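Local coordinates for envelopment polyprotein (Bovine Schmallenberg virus BH80/Germany/2011, PDB 7A56) that probably merges the viral envelope with a host-cell membrane during entry, acting as a class II fusion glycoprotein captured here as a postfusion trimer, at residues Gln227-Thr232 against Thr335-Ile340; Tyr56-Leu61 against Glu76-Ala81. All coordinates share one frame; numbering follows the deposited sequence.

Contact 1: residues Gln227-Thr232 against Thr335-Ile340; sequences QLDIQT and TINYKI
D229 OD1 is gripped by two side-chain amides. N337 ND2, on the facing strand, donates to D229 OD1 over 3.0 Å along a nearly straight N-H...O line (177°), meeting the oxygen on its syn side, 26° out of the carboxylate plane. From the opposite face of that plane Q231 NE2, two residues along the same strand, descends on D229 OD1 at 2.8 Å. D229 CG sits between its own backbone N and carbonyl carbon (chi1 69°), and the end of the side chain comes nearer the facing strand. Q231 and N337 cross at about a right angle, with Q231 CG 3.4 Å from N337 ND2. The other oxygen, D229 OD2, is hydrogen-bonded to T58 OG1 and H78 NE2 of the second subunit.

Beneath these groups, strands 227-231 and 335-340 run antiparallel with three hydrogen-bonded pairs, Q227 with K339, D229 with N337 and Q231 with T335, each closed by two backbone N-H...O bonds. Beyond D229, Q227 and K339 lie side by side, Q227 OE1 resting 3.7 Å from K339 CD. Water 1 donates to Q227 OE1 and accepts from K339 NZ, which also hydrogen-bonds T60 O of the second subunit, while Q227 NE2 turns to S223 O.

On the face carrying L228, I230 and I336, with CB of Y338, the contacts are apolar. I336 CD1 lies 3.6 Å from I230 CB, and L228 touches Y338 CB with CG and CD2, both at 4.0 Å. Strand 197-206 packs against L228, I230 and I336.

The face of D229 thus also reaches the neighbouring subunits: two amide donors at OD1 and a neighbour's two groups at OD2 fix the buried carboxylate's rotation, and would be expected to stabilise its negative charge at the subunit interface.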
loop_
_atom_site.group_PDB
_atom_site.type_symbol
_atom_site.label_atom_id
_atom_site.label_comp_id
_atom_site.label_asym_id
_atom_site.label_seq_id
_atom_site.Cartn_x
_atom_site.Cartn_y
_atom_site.Cartn_z
ATOM N N GLN A 227 -1.108 1.338 -33.594
ATOM C CA GLN A 227 -0.707 2.125 -32.433
ATOM C C GLN A 227 -1.094 1.387 -31.160
ATOM O O GLN A 227 -2.154 0.751 -31.094
ATOM C CB GLN A 227 -1.362 3.538 -32.467
ATOM C CG GLN A 227 -0.937 4.394 -33.650
ATOM C CD GLN A 227 -1.856 4.261 -34.720
ATOM O OE1 GLN A 227 -3.077 4.398 -34.514
ATOM N NE2 GLN A 227 -1.320 3.982 -35.937
ATOM N N LEU A 228 -0.250 1.495 -30.120
ATOM C CA LEU A 228 -0.602 0.910 -28.844
ATOM C C LEU A 228 -0.195 1.869 -27.730
ATOM O O LEU A 228 0.737 2.660 -27.892
ATOM C CB LEU A 228 0.103 -0.455 -28.592
ATOM C CG LEU A 228 0.042 -1.561 -29.667
ATOM C CD1 LEU A 228 1.285 -1.400 -30.513
ATOM C CD2 LEU A 228 -0.029 -2.956 -29.018
ATOM N N ASP A 229 -0.938 1.852 -26.616
ATOM C CA ASP A 229 -0.484 2.613 -25.425
ATOM C C ASP A 229 -0.815 1.820 -24.168
ATOM O O ASP A 229 -1.712 0.959 -24.157
ATOM C CB ASP A 229 -1.065 4.047 -25.346
ATOM C CG ASP A 229 -2.584 4.112 -25.054
ATOM O OD1 ASP A 229 -3.033 3.691 -23.973
ATOM O OD2 ASP A 229 -3.362 4.635 -25.917
ATOM N N ILE A 230 -0.095 2.103 -23.064
ATOM C CA ILE A 230 -0.545 1.601 -21.771
ATOM C C ILE A 230 -1.175 2.741 -20.961
ATOM O O ILE A 230 -0.654 3.862 -20.917
ATOM C CB ILE A 230 0.616 0.934 -21.010
ATOM C CG1 ILE A 230 0.069 0.328 -19.732
ATOM C CG2 ILE A 230 1.730 1.975 -20.767
ATOM C CD1 ILE A 230 1.174 -0.569 -18.968
ATOM N N GLN A 231 -2.334 2.480 -20.367
ATOM C CA GLN A 231 -2.919 3.335 -19.348
ATOM C C GLN A 231 -2.748 2.628 -17.998
ATOM O O GLN A 231 -2.993 1.418 -17.881
ATOM C CB GLN A 231 -4.410 3.589 -19.661
ATOM C CG GLN A 231 -4.628 4.295 -20.984
ATOM C CD GLN A 231 -3.915 5.638 -21.050
ATOM O OE1 GLN A 231 -4.031 6.475 -20.113
ATOM N NE2 GLN A 231 -3.153 5.859 -22.152
ATOM N N THR A 232 -2.284 3.354 -16.997
ATOM C CA THR A 232 -1.971 2.694 -15.743
ATOM C C THR A 232 -2.112 3.683 -14.595
ATOM O O THR A 232 -2.561 4.825 -14.770
ATOM C CB THR A 232 -0.555 2.096 -15.823
ATOM O OG1 THR A 232 -0.235 1.371 -14.592
ATOM C CG2 THR A 232 0.448 3.242 -16.004
ATOM N N THR A 335 -4.072 -1.184 -18.605
ATOM C CA THR A 335 -4.757 -1.555 -19.867
ATOM C C THR A 335 -3.877 -1.188 -21.058
ATOM O O THR A 335 -3.374 -0.049 -21.148
ATOM C CB THR A 335 -6.092 -0.810 -19.989
ATOM O OG1 THR A 335 -6.944 -1.049 -18.869
ATOM C CG2 THR A 335 -6.833 -1.171 -21.373
ATOM N N ILE A 336 -3.717 -2.115 -22.001
ATOM C CA ILE A 336 -3.096 -1.825 -23.291
ATOM C C ILE A 336 -4.198 -1.525 -24.313
ATOM O O ILE A 336 -5.024 -2.398 -24.623
ATOM C CB ILE A 336 -2.201 -2.992 -23.785
ATOM C CG1 ILE A 336 -1.154 -3.433 -22.717
ATOM C CG2 ILE A 336 -1.479 -2.637 -25.155
ATOM C CD1 ILE A 336 -0.239 -2.352 -22.295
ATOM N N ASN A 337 -4.234 -0.287 -24.823
ATOM C CA ASN A 337 -5.117 0.058 -25.940
ATOM C C ASN A 337 -4.385 -0.171 -27.245
ATOM O O ASN A 337 -3.162 0.016 -27.313
ATOM C CB ASN A 337 -5.563 1.518 -25.802
ATOM C CG ASN A 337 -6.340 1.742 -24.550
ATOM O OD1 ASN A 337 -7.431 1.218 -24.413
ATOM N ND2 ASN A 337 -5.780 2.481 -23.597
ATOM N N TYR A 338 -5.131 -0.565 -28.301
ATOM C CA TYR A 338 -4.473 -0.735 -29.581
ATOM C C TYR A 338 -5.464 -0.454 -30.711
ATOM O O TYR A 338 -6.671 -0.671 -30.571
ATOM C CB TYR A 338 -3.901 -2.149 -29.773
ATOM C CG TYR A 338 -4.898 -3.315 -29.568
ATOM C CD1 TYR A 338 -5.650 -3.791 -30.640
ATOM C CD2 TYR A 338 -5.060 -3.935 -28.329
ATOM C CE1 TYR A 338 -6.528 -4.852 -30.502
ATOM C CE2 TYR A 338 -5.940 -5.038 -28.153
ATOM C CZ TYR A 338 -6.692 -5.475 -29.294
ATOM O OH TYR A 338 -7.553 -6.559 -29.200
ATOM N N LYS A 339 -4.907 -0.000 -31.823
ATOM C CA LYS A 339 -5.663 0.306 -33.034
ATOM C C LYS A 339 -4.874 -0.182 -34.234
ATOM O O LYS A 339 -3.660 0.063 -34.348
ATOM C CB LYS A 339 -5.954 1.822 -33.103
ATOM C CG LYS A 339 -6.852 2.262 -34.358
ATOM C CD LYS A 339 -6.770 3.764 -34.521
ATOM C CE LYS A 339 -7.673 4.247 -35.787
ATOM N NZ LYS A 339 -7.663 5.746 -35.844
ATOM N N ILE A 340 -5.582 -0.876 -35.140
ATOM C CA ILE A 340 -5.000 -1.488 -36.337
ATOM C C ILE A 340 -5.781 -0.966 -37.547
ATOM O O ILE A 340 -7.019 -0.986 -37.534
ATOM C CB ILE A 340 -5.090 -3.027 -36.282
ATOM C CG1 ILE A 340 -4.260 -3.601 -35.109
ATOM C CG2 ILE A 340 -4.695 -3.662 -37.647
ATOM C CD1 ILE A 340 -4.855 -4.960 -34.650
HETATM O O HOH W 1 -4.934 6.836 -34.542
#

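Contact 2: residues Tyr56-Leu61 against Glu76-Ala81; sequences YKTMTL and ESHIPA
Y56 meets P80 tip to tip: P80 CD stands over one face of the phenol, 3.5 Å from the ring centroid and 22° off its normal, a CH-pi contact displaced toward the rim. Y56 CG, anti to the backbone N (chi1 -170°), carries the ring toward P80, and Y56 CD2 brushes I79 CG1 at 4.0 Å; Y56 OH is hydrogen-bonded to Q231 NE2 of the third subunit. T58 CG2 touches H78 O and S77 OG, both from the same side, and T58 N donates to water 2, which donates a hydrogen bond to S77 OG. M59 O accepts a hydrogen bond from S77 OG at 2.8 Å, the donor tilted 25° from the carbonyl plane, while M59 SD lies obliquely to the H78 ring, 4.0 Å from H78 CE1. T60 CG2 leans on S77 OG and CB. L61 and E76 form an antiparallel hydrogen-bonded pair: L61 N donates to E76 O at 2.9 Å, E76 N returns a bond to L61 O, and L61 CD1 lies alongside E76 OE2 at 3.8 Å. Before that pair, the S77 hydroxyl, donating to M59 O and accepting from water 2, ties an irregular segment to a strand.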
loop_
_atom_site.group_PDB
_atom_site.type_symbol
_atom_site.label_atom_id
_atom_site.label_comp_id
_atom_site.label_asym_id
_atom_site.label_seq_id
_atom_site.Cartn_x
_atom_site.Cartn_y
_atom_site.Cartn_z
ATOM N N TYR A 56 -7.892 -14.013 -24.824
ATOM C CA TYR A 56 -8.675 -12.843 -24.458
ATOM C C TYR A 56 -9.427 -12.284 -25.680
ATOM O O TYR A 56 -8.847 -12.103 -26.758
ATOM C CB TYR A 56 -7.762 -11.780 -23.842
ATOM C CG TYR A 56 -8.507 -10.613 -23.216
ATOM C CD1 TYR A 56 -9.008 -10.701 -21.899
ATOM C CD2 TYR A 56 -8.792 -9.468 -23.962
ATOM C CE1 TYR A 56 -9.707 -9.656 -21.331
ATOM C CE2 TYR A 56 -9.502 -8.381 -23.400
ATOM C CZ TYR A 56 -9.951 -8.481 -22.094
ATOM O OH TYR A 56 -10.632 -7.453 -21.516
ATOM N N LYS A 57 -10.724 -12.043 -25.504
ATOM C CA LYS A 57 -11.538 -11.332 -26.480
ATOM C C LYS A 57 -12.530 -10.430 -25.754
ATOM O O LYS A 57 -13.230 -10.899 -24.840
ATOM C CB LYS A 57 -12.303 -12.329 -27.361
ATOM C CG LYS A 57 -13.204 -11.652 -28.333
ATOM C CD LYS A 57 -13.766 -12.700 -29.258
ATOM C CE LYS A 57 -15.189 -12.986 -28.931
ATOM N NZ LYS A 57 -16.038 -12.348 -29.978
ATOM N N THR A 58 -12.607 -9.158 -26.151
ATOM C CA THR A 58 -13.646 -8.274 -25.618
ATOM C C THR A 58 -14.260 -7.479 -26.768
ATOM O O THR A 58 -14.098 -7.821 -27.938
ATOM C CB THR A 58 -13.098 -7.357 -24.509
ATOM O OG1 THR A 58 -14.201 -6.689 -23.884
ATOM C CG2 THR A 58 -12.080 -6.308 -25.055
ATOM N N MET A 59 -14.997 -6.418 -26.448
ATOM C CA MET A 59 -15.686 -5.714 -27.522
ATOM C C MET A 59 -14.671 -4.939 -28.342
ATOM O O MET A 59 -13.566 -4.659 -27.890
ATOM C CB MET A 59 -16.765 -4.799 -26.942
ATOM C CG MET A 59 -16.292 -3.462 -26.480
ATOM S SD MET A 59 -15.791 -3.207 -24.801
ATOM C CE MET A 59 -16.739 -4.317 -23.759
ATOM N N THR A 60 -15.018 -4.676 -29.589
ATOM C CA THR A 60 -14.148 -3.973 -30.526
ATOM C C THR A 60 -14.923 -2.818 -31.131
ATOM O O THR A 60 -16.159 -2.821 -31.152
ATOM C CB THR A 60 -13.636 -4.878 -31.644
ATOM O OG1 THR A 60 -14.753 -5.352 -32.456
ATOM C CG2 THR A 60 -12.850 -6.048 -31.027
ATOM N N LEU A 61 -14.192 -1.798 -31.562
ATOM C CA LEU A 61 -14.789 -0.650 -32.258
ATOM C C LEU A 61 -14.269 -0.642 -33.677
ATOM O O LEU A 61 -13.063 -0.766 -33.888
ATOM C CB LEU A 61 -14.411 0.656 -31.550
ATOM C CG LEU A 61 -15.020 0.789 -30.157
ATOM C CD1 LEU A 61 -14.573 2.070 -29.552
ATOM C CD2 LEU A 61 -16.526 0.816 -30.307
ATOM N N GLU A 76 -10.336 -1.085 -33.246
ATOM C CA GLU A 76 -9.718 -0.662 -31.996
ATOM C C GLU A 76 -10.216 -1.562 -30.876
ATOM O O GLU A 76 -11.384 -1.942 -30.865
ATOM C CB GLU A 76 -10.075 0.796 -31.724
ATOM C CG GLU A 76 -9.323 1.408 -30.548
ATOM C CD GLU A 76 -10.125 1.336 -29.244
ATOM O OE1 GLU A 76 -9.779 2.108 -28.332
ATOM O OE2 GLU A 76 -11.119 0.547 -29.133
ATOM N N SER A 77 -9.349 -1.877 -29.899
ATOM C CA SER A 77 -9.814 -2.637 -28.741
ATOM C C SER A 77 -8.776 -2.430 -27.635
ATOM O O SER A 77 -7.920 -1.534 -27.714
ATOM C CB SER A 77 -10.031 -4.113 -29.092
ATOM O OG SER A 77 -10.759 -4.796 -28.080
ATOM N N HIS A 78 -8.854 -3.258 -26.601
ATOM C CA HIS A 78 -7.929 -3.143 -25.471
ATOM C C HIS A 78 -7.777 -4.508 -24.823
ATOM O O HIS A 78 -8.660 -5.372 -24.940
ATOM C CB HIS A 78 -8.421 -2.138 -24.421
ATOM C CG HIS A 78 -9.871 -2.307 -24.069
ATOM N ND1 HIS A 78 -10.878 -1.537 -24.633
ATOM C CD2 HIS A 78 -10.495 -3.195 -23.264
ATOM C CE1 HIS A 78 -12.053 -1.939 -24.179
ATOM N NE2 HIS A 78 -11.852 -2.944 -23.347
ATOM N N ILE A 79 -6.683 -4.670 -24.059
ATOM C CA ILE A 79 -6.387 -5.920 -23.392
ATOM C C ILE A 79 -5.714 -5.597 -22.060
ATOM O O ILE A 79 -4.909 -4.657 -22.006
ATOM C CB ILE A 79 -5.471 -6.835 -24.242
ATOM C CG1 ILE A 79 -5.103 -8.125 -23.510
ATOM C CG2 ILE A 79 -4.200 -6.130 -24.718
ATOM C CD1 ILE A 79 -4.393 -9.131 -24.407
ATOM N N PRO A 80 -6.047 -6.319 -20.981
ATOM C CA PRO A 80 -5.379 -6.067 -19.679
ATOM C C PRO A 80 -3.882 -6.221 -19.781
ATOM O O PRO A 80 -3.396 -7.154 -20.430
ATOM C CB PRO A 80 -5.965 -7.150 -18.761
ATOM C CG PRO A 80 -7.377 -7.379 -19.372
ATOM C CD PRO A 80 -7.146 -7.313 -20.872
ATOM N N ALA A 81 -3.146 -5.354 -19.056
ATOM C CA ALA A 81 -1.687 -5.479 -19.016
ATOM C C ALA A 81 -1.386 -6.597 -18.026
ATOM O O ALA A 81 -1.093 -6.349 -16.855
ATOM C CB ALA A 81 -1.022 -4.165 -18.616
HETATM O O HOH W 2 -10.726 -8.066 -28.139
HETATM O O HOH W 3 -13.268 -1.182 -27.942
#

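From the N terminus, the loop after strand 44-46 leads into 56-61, and contact 2 closes first, a short excursion of 14 residues through the hairpin of strands 61-67 and 70-80. Contact 1 opens much later and closes a loop of 102 residues, so the two follow in series, neither nested nor crossed. Segments 76-81 and 335-340 are neighbours in one antiparallel sheet, where I336 N probably hydrogen-bonds I79 O at 2.8 Å; strand 226-231 flanks 335-343 on its other side. The pair thereby joins early and late parts of the chain. Between subunits they face each other, contact 1 of one copy meeting contact 2 of another.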